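Local coordinates for protein type I site-specific restriction-modification system, R (Restriction) subunit (Vibrio vulnificus, PDB 3H1T) that probably serves as the ATP-binding motor (HsdR) subunit of a type I restriction enzyme, this fragment carrying the two helicase-like lobes thought to drive DNA translocation before cleavage, at residues T204-T207 with G208-K211; I218-K221 with L222-R226; K296-P299 with Q300-D304; N346-T349 with Y350-F353; D556-G559 with S560-Q563. All coordinates share one frame; numbering follows the deposited sequence.

Contact 1: T204-T207 with G208-K211; sequences TMAT and GTGK
Lys211 and Met205, a selenomethionine here, have side chains that run antiparallel alongside one another. CG of Lys211 lies 3.9 Å from Met205 CB and 4.1 Å from Met205 SE. Bends at chi3 and chi4 turn the lysine chain back over the loop: CE comes within 3.0 Å of Met205 O, and NZ ends 3.6 Å from Thr207 CA. Thr209 crosses Met205 at an angle, its OG1 3.5 Å from Met205 CB. With a chi1 of 52°, that hydroxyl is turned onto the backbone and donates to Ala206 O; the modelled bond is very short, so its exact length is doubtful. The same carbonyl takes a weak bond from Thr209 N, closing the type II turn Ala206-Thr209. The loop between strand 200-205 and helix 211-224 is the Walker A motif, or P-loop, with its Gly-Lys pair at the start of the helix. In P-loop NTPases the lysine of this motif meets the nucleotide phosphates, a role Lys211 probably shares. Gly208 and Gly210 both have positive phi, which lets the loop bend tightly. Thr207 also touches Arg539, from the helicase motif VI sequence of the second lobe.

Contact 2: I218-K221 with L222-R226; sequences ISWK and LWSAR
Trp220 and Trp223 both have CG anti to the backbone nitrogen across the CA-CB bond (chi1 -176° and -177°), which sends the two indoles off the same flank of the helix one turn apart. Their six-membered rings meet obliquely, the planes at 47° and the centroids 5.5 Å apart. The closest atoms of the pair are the two CZ3 carbons, 3.6 Å from each other. A different rotation serves Ser224: OG sits between its backbone N and carbonyl carbon, so that it turns back to donate to Trp220 O. That contact is modelled very short and its length is uncertain; the same rotation sets the hydroxyl over one face of the Trp220 indole, 3.9 Å above the plane and toward the rim. The residues form the C-terminal turns of helix 211-224, the helix that starts at the P-loop. It stops in a Schellman motif, with Arg226 at positive phi and its N bonded to Trp223 O at 2.8 Å. The tryptophans both meet Phe259 edge-to-face, whereas Lys221 leaves by another flank and gives NZ to the carbonyls of Leu167 and Ser169. Ile218 and Leu222 run alongside each other from the same flank, CG2 of the former 3.7 Å from CD1 of the latter. Leu222 N bonds to Ile218 O at 3.0 Å.

Contact 3: K296-P299 with Q300-D304; sequences KEFP and QDFFD
Phe298 lays CD2 over one face of the Phe302 ring, 3.5 Å above its plane and toward the rim, across a type I beta turn running from Pro299 to Phe302. The turn belongs to the loop that feeds strand 305-308 of the parallel sheet in the first helicase lobe, the strand that leads into the DECH (Walker B) sequence. The two rings meet obliquely, their planes at 48°, and their nearest atoms are Phe298 CD2 and Phe302 CE2. Phe302 reaches this place because its CG lies opposite the backbone N (chi1 -171°), which carries the ring back toward Phe298 and Pro299. Pro299 packs against the root of the same side chain, CG 3.9 Å from Phe302 CB. Its carbonyl closes the turn by accepting from Phe302 N at 3.1 Å. Outside the turn, Arg237 makes a cation-pi contact with Phe302, and Tyr328 OH bonds to Phe298 O. Phe303 completes an aromatic cluster: its ring is 5.8 Å from that of Phe298 between centroids, and Phe302 CD2 stands 3.6 Å above the Phe303 plane, over the ring centre.

Contact 4: N346-T349 with Y350-F353; sequences NRDT and YRYF
Asp348 O is gripped by two backbone donors of the next turn: Tyr352 N at 3.0 Å and, more weakly, Arg351 N at 3.3 Å. The carboxylate of the same residue holds Arg351 a second way. Its OD1 forms a salt bridge with Arg351 NH1 at 3.1 Å, lying in the guanidinium plane although the two flat groups are turned 52° apart. Arg351 stays extended from CG to NE, and its guanidinium passes across Arg347, whose CB sits 3.2 Å above one face near the rim. This is the short helix 347-352, just beyond the Thr-Ala-Thr sequence of helicase motif III. The other flank faces inward. There Asn346 ND2 approaches Tyr350 CE1 to 3.6 Å while bonding to Pro341 O and Thr340 OG1, and Tyr350 OH bonds to Thr340 O and to Thr204 OG1 on strand 200-205. Thr349 O accepts Phe353 N at 3.0 Å. On the exposed flank, Arg347 NE and Arg351 NH2 lie 4.6 Å apart, and the Asp348 carboxylate probably offsets part of this like charge; since all three residues also touch a crystal neighbour, the salt bridge may owe something to packing.

Contact 5: D556-G559 with S560-Q563; sequences DYTG and SATQ
Where strand 552-556 gives way to helix 561-564, Asp556 forms an Asx turn through OD1 and with OD2 holds Thr562 in the first turn of the helix. Asp556 shares its carboxylate oxygens between the two sides. OD2 faces the helix and accepts twice, from Thr562 N at 2.8 Å, nearly along the C-O axis, and from Thr562 OG1 at 2.7 Å through its anti lone pair. Thr562 can offer both donors because a chi1 of 52° keeps its hydroxyl on the side of its own N. OD1 serves the turn itself, taking Thr558 OG1 at 2.6 Å on the syn side and Thr558 N at 3.1 Å from above the carboxylate plane. Four bonds thus fix the rotation of the carboxylate, and their number, together with the nearby helix start, would probably favour its charged form. The strand lies inside the sheet of the second RecA-like lobe, between strands 518-524 and 374-381; Thr562 packs on the latter. Thr558 OG1, besides donating a hydrogen bond to Asp556 OD1, accepts one from Ala561 N at 2.9 Å. Ser560, at the N-cap position, makes no capping bond with its side chain: OG goes instead to Arg414 NH1.

Overall arrangement
Contacts 1 to 4 lie in the first helicase lobe and contact 5 in the second. Contact 1, the probable nucleotide site, is near the centre of the chain. Its strand touches contact 4 directly, Thr204 OG1 and Tyr350 OH being 2.9 Å apart in a probable hydrogen bond that links the P-loop strand to the helix after motif III. Contact 2 ends the helix that begins at the P-loop, its centre 21 Å from that of contact 1. Contact 3 lies farther out, 19 Å from contact 2 between centres. Contact 5 stays about 15 Å from contact 1 at the nearest atoms, and contacts 2 and 5 fall on opposite sides of the chain's centre, 45 Å apart between their own centres.

Contact 1: T204-T207 with G208-K211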
loop_
_atom_site.group_PDB
_atom_site.type_symbol
_atom_site.label_atom_id
_atom_site.label_comp_id
_atom_site.label_asym_id
_atom_site.label_seq_id
_atom_site.Cartn_x
_atom_site.Cartn_y
_atom_site.Cartn_z
ATOM N N THR A 204 -6.327 2.767 -5.208
ATOM C CA THR A 204 -6.231 2.916 -3.766
ATOM C C THR A 204 -5.272 1.866 -3.220
ATOM O O THR A 204 -5.460 0.663 -3.416
ATOM C CB THR A 204 -7.596 2.739 -3.077
ATOM O OG1 THR A 204 -8.548 3.616 -3.680
ATOM C CG2 THR A 204 -7.483 3.065 -1.592
HETATM N N MSE A 205 -4.231 2.333 -2.548
HETATM C CA MSE A 205 -3.238 1.446 -1.969
HETATM C C MSE A 205 -2.875 1.953 -0.580
HETATM O O MSE A 205 -2.597 3.137 -0.400
HETATM C CB MSE A 205 -1.980 1.407 -2.841
HETATM C CG MSE A 205 -2.099 0.651 -4.169
HETATM SE SE MSE A 205 -0.452 0.758 -5.222
HETATM C CE MSE A 205 0.481 -0.741 -4.467
ATOM N N ALA A 206 -2.886 1.060 0.402
ATOM C CA ALA A 206 -2.537 1.427 1.765
ATOM C C ALA A 206 -1.112 1.986 1.771
ATOM O O ALA A 206 -0.248 1.536 1.015
ATOM C CB ALA A 206 -2.633 0.215 2.664
ATOM N N THR A 207 -0.874 2.983 2.613
ATOM C CA THR A 207 0.442 3.588 2.692
ATOM C C THR A 207 1.530 2.561 3.011
ATOM O O THR A 207 1.363 1.702 3.880
ATOM C CB THR A 207 0.458 4.720 3.746
ATOM O OG1 THR A 207 1.809 5.093 4.033
ATOM C CG2 THR A 207 -0.208 4.279 5.015
ATOM N N GLY A 208 2.640 2.645 2.288
ATOM C CA GLY A 208 3.732 1.721 2.516
ATOM C C GLY A 208 3.640 0.449 1.702
ATOM O O GLY A 208 4.289 -0.537 2.020
ATOM N N THR A 209 2.851 0.462 0.640
ATOM C CA THR A 209 2.723 -0.729 -0.181
ATOM C C THR A 209 3.368 -0.628 -1.567
ATOM O O THR A 209 3.349 -1.594 -2.324
ATOM C CB THR A 209 1.232 -1.157 -0.321
ATOM O OG1 THR A 209 0.431 -0.051 -0.767
ATOM C CG2 THR A 209 0.708 -1.626 1.006
ATOM N N GLY A 210 3.929 0.531 -1.905
ATOM C CA GLY A 210 4.594 0.683 -3.190
ATOM C C GLY A 210 3.938 1.504 -4.280
ATOM O O GLY A 210 4.082 1.188 -5.463
ATOM N N LYS A 211 3.243 2.567 -3.904
ATOM C CA LYS A 211 2.580 3.409 -4.883
ATOM C C LYS A 211 3.581 3.943 -5.908
ATOM O O LYS A 211 3.258 4.073 -7.086
ATOM C CB LYS A 211 1.830 4.554 -4.168
ATOM C CG LYS A 211 0.848 4.066 -3.102
ATOM C CD LYS A 211 0.065 5.217 -2.472
ATOM C CE LYS A 211 -0.272 4.968 -0.998
ATOM N NZ LYS A 211 0.554 5.841 -0.103
#

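Contact 2: I218-K221 with L222-R226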
loop_
_atom_site.group_PDB
_atom_site.type_symbol
_atom_site.label_atom_id
_atom_site.label_comp_id
_atom_site.label_asym_id
_atom_site.label_seq_id
_atom_site.Cartn_x
_atom_site.Cartn_y
_atom_site.Cartn_z
ATOM N N ILE A 218 4.239 2.082 -14.681
ATOM C CA ILE A 218 3.209 2.463 -15.642
ATOM C C ILE A 218 3.906 3.380 -16.653
ATOM O O ILE A 218 3.791 3.204 -17.868
ATOM C CB ILE A 218 2.058 3.249 -14.960
ATOM C CG1 ILE A 218 1.273 2.334 -14.001
ATOM C CG2 ILE A 218 1.116 3.810 -16.018
ATOM C CD1 ILE A 218 0.250 3.073 -13.131
ATOM N N SER A 219 4.649 4.351 -16.123
ATOM C CA SER A 219 5.392 5.315 -16.931
ATOM C C SER A 219 6.367 4.598 -17.852
ATOM O O SER A 219 6.416 4.871 -19.049
ATOM C CB SER A 219 6.179 6.268 -16.032
ATOM O OG SER A 219 5.357 6.766 -14.993
ATOM N N TRP A 220 7.145 3.679 -17.297
ATOM C CA TRP A 220 8.107 2.961 -18.111
ATOM C C TRP A 220 7.407 2.171 -19.222
ATOM O O TRP A 220 7.774 2.284 -20.394
ATOM C CB TRP A 220 8.960 2.041 -17.229
ATOM C CG TRP A 220 10.046 1.342 -17.970
ATOM C CD1 TRP A 220 10.039 0.052 -18.405
ATOM C CD2 TRP A 220 11.316 1.886 -18.349
ATOM N NE1 TRP A 220 11.223 -0.248 -19.026
ATOM C CE2 TRP A 220 12.027 0.861 -19.006
ATOM C CE3 TRP A 220 11.921 3.141 -18.198
ATOM C CZ2 TRP A 220 13.322 1.044 -19.509
ATOM C CZ3 TRP A 220 13.212 3.326 -18.699
ATOM C CH2 TRP A 220 13.895 2.279 -19.348
ATOM N N LYS A 221 6.385 1.396 -18.866
ATOM C CA LYS A 221 5.660 0.609 -19.858
ATOM C C LYS A 221 5.187 1.469 -21.032
ATOM O O LYS A 221 5.507 1.177 -22.185
ATOM C CB LYS A 221 4.458 -0.114 -19.217
ATOM C CG LYS A 221 4.805 -1.442 -18.539
ATOM C CD LYS A 221 3.590 -2.126 -17.912
ATOM C CE LYS A 221 2.582 -2.618 -18.951
ATOM N NZ LYS A 221 3.057 -3.784 -19.739
ATOM N N LEU A 222 4.441 2.531 -20.740
ATOM C CA LEU A 222 3.932 3.411 -21.787
ATOM C C LEU A 222 5.019 4.219 -22.501
ATOM O O LEU A 222 4.932 4.435 -23.709
ATOM C CB LEU A 222 2.893 4.361 -21.203
ATOM C CG LEU A 222 1.586 3.729 -20.724
ATOM C CD1 LEU A 222 0.962 4.607 -19.658
ATOM C CD2 LEU A 222 0.655 3.539 -21.898
ATOM N N TRP A 223 6.043 4.653 -21.770
ATOM C CA TRP A 223 7.118 5.444 -22.370
ATOM C C TRP A 223 7.923 4.644 -23.392
ATOM O O TRP A 223 7.928 4.942 -24.589
ATOM C CB TRP A 223 8.067 5.963 -21.285
ATOM C CG TRP A 223 9.160 6.846 -21.815
ATOM C CD1 TRP A 223 9.018 8.082 -22.395
ATOM C CD2 TRP A 223 10.566 6.579 -21.785
ATOM N NE1 TRP A 223 10.250 8.596 -22.722
ATOM C CE2 TRP A 223 11.217 7.692 -22.360
ATOM C CE3 TRP A 223 11.341 5.504 -21.329
ATOM C CZ2 TRP A 223 12.610 7.760 -22.486
ATOM C CZ3 TRP A 223 12.729 5.575 -21.455
ATOM C CH2 TRP A 223 13.345 6.695 -22.028
ATOM N N SER A 224 8.608 3.620 -22.907
ATOM C CA SER A 224 9.422 2.785 -23.765
ATOM C C SER A 224 8.657 2.237 -24.965
ATOM O O SER A 224 9.260 1.925 -25.986
ATOM C CB SER A 224 10.015 1.637 -22.943
ATOM O OG SER A 224 9.028 1.038 -22.124
ATOM N N ALA A 225 7.337 2.129 -24.845
ATOM C CA ALA A 225 6.498 1.590 -25.914
ATOM C C ALA A 225 6.104 2.645 -26.948
ATOM O O ALA A 225 5.459 2.333 -27.958
ATOM C CB ALA A 225 5.245 0.973 -25.315
ATOM N N ARG A 226 6.491 3.888 -26.687
ATOM C CA ARG A 226 6.184 5.004 -27.572
ATOM C C ARG A 226 4.674 5.253 -27.635
ATOM O O ARG A 226 4.146 5.636 -28.682
ATOM C CB ARG A 226 6.705 4.750 -28.997
ATOM C CG ARG A 226 8.176 4.364 -29.099
ATOM C CD ARG A 226 9.066 5.284 -28.272
ATOM N NE ARG A 226 10.399 5.425 -28.857
ATOM C CZ ARG A 226 10.628 6.018 -30.028
ATOM N NH1 ARG A 226 9.612 6.517 -30.727
ATOM N NH2 ARG A 226 11.866 6.112 -30.503
#

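Contact 3: K296-P299 with Q300-D304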
loop_
_atom_site.group_PDB
_atom_site.type_symbol
_atom_site.label_atom_id
_atom_site.label_comp_id
_atom_site.label_asym_id
_atom_site.label_seq_id
_atom_site.Cartn_x
_atom_site.Cartn_y
_atom_site.Cartn_z
ATOM N N LYS A 296 0.975 27.141 -16.691
ATOM C CA LYS A 296 0.349 27.742 -17.861
ATOM C C LYS A 296 1.384 28.079 -18.951
ATOM O O LYS A 296 1.027 28.437 -20.075
ATOM C CB LYS A 296 -0.474 28.958 -17.442
ATOM C CG LYS A 296 -1.281 28.686 -16.169
ATOM C CD LYS A 296 -2.501 29.589 -16.022
ATOM C CE LYS A 296 -2.904 29.766 -14.551
ATOM N NZ LYS A 296 -3.251 28.498 -13.842
ATOM N N GLU A 297 2.669 27.927 -18.625
ATOM C CA GLU A 297 3.732 28.179 -19.598
ATOM C C GLU A 297 3.770 26.966 -20.543
ATOM O O GLU A 297 4.332 27.022 -21.645
ATOM C CB GLU A 297 5.082 28.356 -18.881
ATOM C CG GLU A 297 6.324 28.302 -19.806
ATOM C CD GLU A 297 6.425 29.468 -20.796
ATOM O OE1 GLU A 297 6.526 30.644 -20.359
ATOM O OE2 GLU A 297 6.412 29.193 -22.021
ATOM N N PHE A 298 3.180 25.859 -20.089
ATOM C CA PHE A 298 3.099 24.657 -20.906
ATOM C C PHE A 298 1.702 24.689 -21.480
ATOM O O PHE A 298 0.759 25.139 -20.823
ATOM C CB PHE A 298 3.207 23.363 -20.095
ATOM C CG PHE A 298 4.442 23.246 -19.257
ATOM C CD1 PHE A 298 4.465 23.775 -17.972
ATOM C CD2 PHE A 298 5.543 22.517 -19.703
ATOM C CE1 PHE A 298 5.563 23.571 -17.126
ATOM C CE2 PHE A 298 6.654 22.303 -18.867
ATOM C CZ PHE A 298 6.660 22.833 -17.574
ATOM N N PRO A 299 1.536 24.209 -22.715
ATOM C CA PRO A 299 0.177 24.228 -23.267
ATOM C C PRO A 299 -0.727 23.143 -22.640
ATOM O O PRO A 299 -0.240 22.205 -21.991
ATOM C CB PRO A 299 0.422 24.028 -24.759
ATOM C CG PRO A 299 1.661 23.159 -24.775
ATOM C CD PRO A 299 2.525 23.856 -23.747
ATOM N N GLN A 300 -2.037 23.260 -22.840
ATOM C CA GLN A 300 -2.980 22.291 -22.279
ATOM C C GLN A 300 -2.613 20.867 -22.684
ATOM O O GLN A 300 -2.454 19.980 -21.840
ATOM C CB GLN A 300 -4.407 22.591 -22.758
ATOM C CG GLN A 300 -4.771 24.069 -22.727
ATOM C CD GLN A 300 -5.752 24.420 -21.620
ATOM O OE1 GLN A 300 -5.616 25.455 -20.956
ATOM N NE2 GLN A 300 -6.758 23.569 -21.427
ATOM N N ASP A 301 -2.462 20.665 -23.986
ATOM C CA ASP A 301 -2.142 19.361 -24.544
ATOM C C ASP A 301 -0.662 19.018 -24.549
ATOM O O ASP A 301 -0.195 18.282 -25.425
ATOM C CB ASP A 301 -2.690 19.278 -25.966
ATOM C CG ASP A 301 -2.160 20.391 -26.858
ATOM O OD1 ASP A 301 -2.204 21.572 -26.435
ATOM O OD2 ASP A 301 -1.714 20.086 -27.986
ATOM N N PHE A 302 0.082 19.536 -23.578
ATOM C CA PHE A 302 1.507 19.229 -23.514
ATOM C C PHE A 302 1.648 17.746 -23.172
ATOM O O PHE A 302 2.050 16.939 -24.020
ATOM C CB PHE A 302 2.197 20.082 -22.444
ATOM C CG PHE A 302 3.704 19.989 -22.462
ATOM C CD1 PHE A 302 4.424 20.404 -23.579
ATOM C CD2 PHE A 302 4.405 19.496 -21.359
ATOM C CE1 PHE A 302 5.821 20.333 -23.595
ATOM C CE2 PHE A 302 5.803 19.417 -21.360
ATOM C CZ PHE A 302 6.513 19.835 -22.477
ATOM N N PHE A 303 1.281 17.392 -21.937
ATOM C CA PHE A 303 1.372 16.017 -21.424
ATOM C C PHE A 303 0.376 15.001 -21.989
ATOM O O PHE A 303 -0.758 15.335 -22.341
ATOM C CB PHE A 303 1.209 16.016 -19.903
ATOM C CG PHE A 303 2.102 16.979 -19.188
ATOM C CD1 PHE A 303 1.684 18.280 -18.960
ATOM C CD2 PHE A 303 3.346 16.579 -18.709
ATOM C CE1 PHE A 303 2.488 19.179 -18.261
ATOM C CE2 PHE A 303 4.159 17.471 -18.006
ATOM C CZ PHE A 303 3.723 18.777 -17.781
ATOM N N ASP A 304 0.807 13.745 -22.056
ATOM C CA ASP A 304 -0.062 12.674 -22.532
ATOM C C ASP A 304 -0.644 12.001 -21.288
ATOM O O ASP A 304 -1.735 11.409 -21.311
ATOM C CB ASP A 304 0.732 11.637 -23.336
ATOM C CG ASP A 304 1.436 12.239 -24.544
ATOM O OD1 ASP A 304 2.471 12.917 -24.363
ATOM O OD2 ASP A 304 0.954 12.025 -25.677
#

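Contact 4: N346-T349 with Y350-F353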
loop_
_atom_site.group_PDB
_atom_site.type_symbol
_atom_site.label_atom_id
_atom_site.label_comp_id
_atom_site.label_asym_id
_atom_site.label_seq_id
_atom_site.Cartn_x
_atom_site.Cartn_y
_atom_site.Cartn_z
ATOM N N ASN A 346 -13.686 11.750 2.128
ATOM C CA ASN A 346 -13.147 11.338 0.830
ATOM C C ASN A 346 -13.907 11.476 -0.498
ATOM O O ASN A 346 -13.277 11.473 -1.569
ATOM C CB ASN A 346 -12.737 9.861 0.969
ATOM C CG ASN A 346 -11.243 9.678 0.945
ATOM O OD1 ASN A 346 -10.491 10.653 1.077
ATOM N ND2 ASN A 346 -10.793 8.438 0.793
ATOM N N ARG A 347 -15.232 11.546 -0.453
ATOM C CA ARG A 347 -16.073 11.591 -1.661
ATOM C C ARG A 347 -15.688 12.388 -2.922
ATOM O O ARG A 347 -15.797 11.845 -4.042
ATOM C CB ARG A 347 -17.476 11.938 -1.228
ATOM C CG ARG A 347 -17.871 11.108 -0.021
ATOM C CD ARG A 347 -19.325 10.783 -0.050
ATOM N NE ARG A 347 -19.850 10.552 1.291
ATOM C CZ ARG A 347 -19.828 9.385 1.936
ATOM N NH1 ARG A 347 -19.294 8.298 1.377
ATOM N NH2 ARG A 347 -20.376 9.300 3.141
ATOM N N ASP A 348 -15.241 13.639 -2.781
ATOM C CA ASP A 348 -14.887 14.393 -3.992
ATOM C C ASP A 348 -13.793 13.719 -4.824
ATOM O O ASP A 348 -13.761 13.848 -6.059
ATOM C CB ASP A 348 -14.481 15.827 -3.652
ATOM C CG ASP A 348 -15.673 16.690 -3.258
ATOM O OD1 ASP A 348 -16.827 16.221 -3.425
ATOM O OD2 ASP A 348 -15.452 17.840 -2.801
ATOM N N THR A 349 -12.897 13.003 -4.162
ATOM C CA THR A 349 -11.850 12.315 -4.883
ATOM C C THR A 349 -12.424 11.194 -5.721
ATOM O O THR A 349 -12.060 11.042 -6.884
ATOM C CB THR A 349 -10.811 11.740 -3.924
ATOM O OG1 THR A 349 -9.981 12.810 -3.470
ATOM C CG2 THR A 349 -9.948 10.694 -4.628
ATOM N N TYR A 350 -13.320 10.407 -5.131
ATOM C CA TYR A 350 -13.933 9.297 -5.846
ATOM C C TYR A 350 -14.950 9.761 -6.868
ATOM O O TYR A 350 -15.350 8.990 -7.738
ATOM C CB TYR A 350 -14.554 8.317 -4.858
ATOM C CG TYR A 350 -13.497 7.538 -4.097
ATOM C CD1 TYR A 350 -12.645 8.178 -3.185
ATOM C CD2 TYR A 350 -13.280 6.183 -4.359
ATOM C CE1 TYR A 350 -11.603 7.485 -2.562
ATOM C CE2 TYR A 350 -12.242 5.493 -3.754
ATOM C CZ TYR A 350 -11.406 6.142 -2.860
ATOM O OH TYR A 350 -10.367 5.443 -2.300
ATOM N N ARG A 351 -15.358 11.027 -6.765
ATOM C CA ARG A 351 -16.309 11.618 -7.707
ATOM C C ARG A 351 -15.561 12.114 -8.939
ATOM O O ARG A 351 -16.016 11.958 -10.067
ATOM C CB ARG A 351 -17.058 12.783 -7.052
ATOM C CG ARG A 351 -18.175 12.347 -6.116
ATOM C CD ARG A 351 -18.653 13.468 -5.208
ATOM N NE ARG A 351 -19.768 13.061 -4.364
ATOM C CZ ARG A 351 -19.951 13.483 -3.119
ATOM N NH1 ARG A 351 -19.078 14.333 -2.580
ATOM N NH2 ARG A 351 -21.001 13.057 -2.409
ATOM N N TYR A 352 -14.403 12.718 -8.722
ATOM C CA TYR A 352 -13.613 13.216 -9.836
ATOM C C TYR A 352 -12.929 12.093 -10.618
ATOM O O TYR A 352 -13.020 12.052 -11.840
ATOM C CB TYR A 352 -12.572 14.220 -9.331
ATOM C CG TYR A 352 -11.757 14.871 -10.422
ATOM C CD1 TYR A 352 -10.606 14.259 -10.923
ATOM C CD2 TYR A 352 -12.141 16.099 -10.963
ATOM C CE1 TYR A 352 -9.857 14.860 -11.942
ATOM C CE2 TYR A 352 -11.409 16.708 -11.979
ATOM C CZ TYR A 352 -10.275 16.089 -12.469
ATOM O OH TYR A 352 -9.589 16.687 -13.504
ATOM N N PHE A 353 -12.267 11.166 -9.923
ATOM C CA PHE A 353 -11.574 10.072 -10.605
ATOM C C PHE A 353 -12.428 8.832 -10.818
ATOM O O PHE A 353 -12.084 7.971 -11.618
ATOM C CB PHE A 353 -10.301 9.686 -9.845
ATOM C CG PHE A 353 -9.251 10.754 -9.841
ATOM C CD1 PHE A 353 -8.462 10.987 -10.969
ATOM C CD2 PHE A 353 -9.028 11.523 -8.698
ATOM C CE1 PHE A 353 -7.459 11.971 -10.954
ATOM C CE2 PHE A 353 -8.034 12.507 -8.672
ATOM C CZ PHE A 353 -7.246 12.730 -9.804
#

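Contact 5: D556-G559 with S560-Q563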
loop_
_atom_site.group_PDB
_atom_site.type_symbol
_atom_site.label_atom_id
_atom_site.label_comp_id
_atom_site.label_asym_id
_atom_site.label_seq_id
_atom_site.Cartn_x
_atom_site.Cartn_y
_atom_site.Cartn_z
ATOM N N ASP A 556 -3.974 4.978 22.470
ATOM C CA ASP A 556 -4.994 6.019 22.256
ATOM C C ASP A 556 -5.427 6.737 23.544
ATOM O O ASP A 556 -6.157 6.170 24.367
ATOM C CB ASP A 556 -6.225 5.369 21.601
ATOM C CG ASP A 556 -7.206 6.382 21.033
ATOM O OD1 ASP A 556 -6.994 7.600 21.197
ATOM O OD2 ASP A 556 -8.202 5.953 20.417
ATOM N N TYR A 557 -5.004 7.991 23.700
ATOM C CA TYR A 557 -5.330 8.793 24.882
ATOM C C TYR A 557 -6.546 9.679 24.669
ATOM O O TYR A 557 -7.008 10.335 25.604
ATOM C CB TYR A 557 -4.131 9.668 25.269
ATOM C CG TYR A 557 -2.994 8.883 25.882
ATOM C CD1 TYR A 557 -3.123 8.321 27.154
ATOM C CD2 TYR A 557 -1.799 8.678 25.185
ATOM C CE1 TYR A 557 -2.101 7.575 27.714
ATOM C CE2 TYR A 557 -0.763 7.920 25.740
ATOM C CZ TYR A 557 -0.925 7.374 27.004
ATOM O OH TYR A 557 0.083 6.641 27.564
ATOM N N THR A 558 -7.055 9.711 23.442
ATOM C CA THR A 558 -8.226 10.518 23.147
ATOM C C THR A 558 -9.457 9.843 23.749
ATOM O O THR A 558 -10.438 10.503 24.092
ATOM C CB THR A 558 -8.441 10.667 21.613
ATOM O OG1 THR A 558 -8.878 9.418 21.061
ATOM C CG2 THR A 558 -7.144 11.067 20.936
ATOM N N GLY A 559 -9.394 8.524 23.890
ATOM C CA GLY A 559 -10.514 7.791 24.442
ATOM C C GLY A 559 -11.691 7.804 23.484
ATOM O O GLY A 559 -12.838 8.036 23.888
ATOM N N SER A 560 -11.410 7.568 22.203
ATOM C CA SER A 560 -12.464 7.553 21.199
ATOM C C SER A 560 -11.985 7.430 19.754
ATOM O O SER A 560 -12.625 6.729 18.959
ATOM C CB SER A 560 -13.331 8.805 21.334
ATOM O OG SER A 560 -12.589 9.991 21.087
ATOM N N ALA A 561 -10.881 8.093 19.404
ATOM C CA ALA A 561 -10.360 8.044 18.037
ATOM C C ALA A 561 -10.388 6.642 17.436
ATOM O O ALA A 561 -10.970 6.439 16.373
ATOM C CB ALA A 561 -8.925 8.598 17.988
ATOM N N THR A 562 -9.777 5.677 18.117
ATOM C CA THR A 562 -9.748 4.310 17.613
ATOM C C THR A 562 -11.130 3.651 17.510
ATOM O O THR A 562 -11.281 2.660 16.796
ATOM C CB THR A 562 -8.818 3.422 18.473
ATOM O OG1 THR A 562 -9.185 3.545 19.849
ATOM C CG2 THR A 562 -7.375 3.862 18.330
ATOM N N GLN A 563 -12.135 4.183 18.208
ATOM C CA GLN A 563 -13.484 3.607 18.133
ATOM C C GLN A 563 -14.226 4.338 17.024
ATOM O O GLN A 563 -14.919 3.751 16.199
ATOM C CB GLN A 563 -14.231 3.792 19.462
ATOM C CG GLN A 563 -13.458 3.286 20.670
ATOM C CD GLN A 563 -14.347 2.940 21.859
ATOM O OE1 GLN A 563 -14.614 3.778 22.718
ATOM N NE2 GLN A 563 -14.811 1.691 21.905
#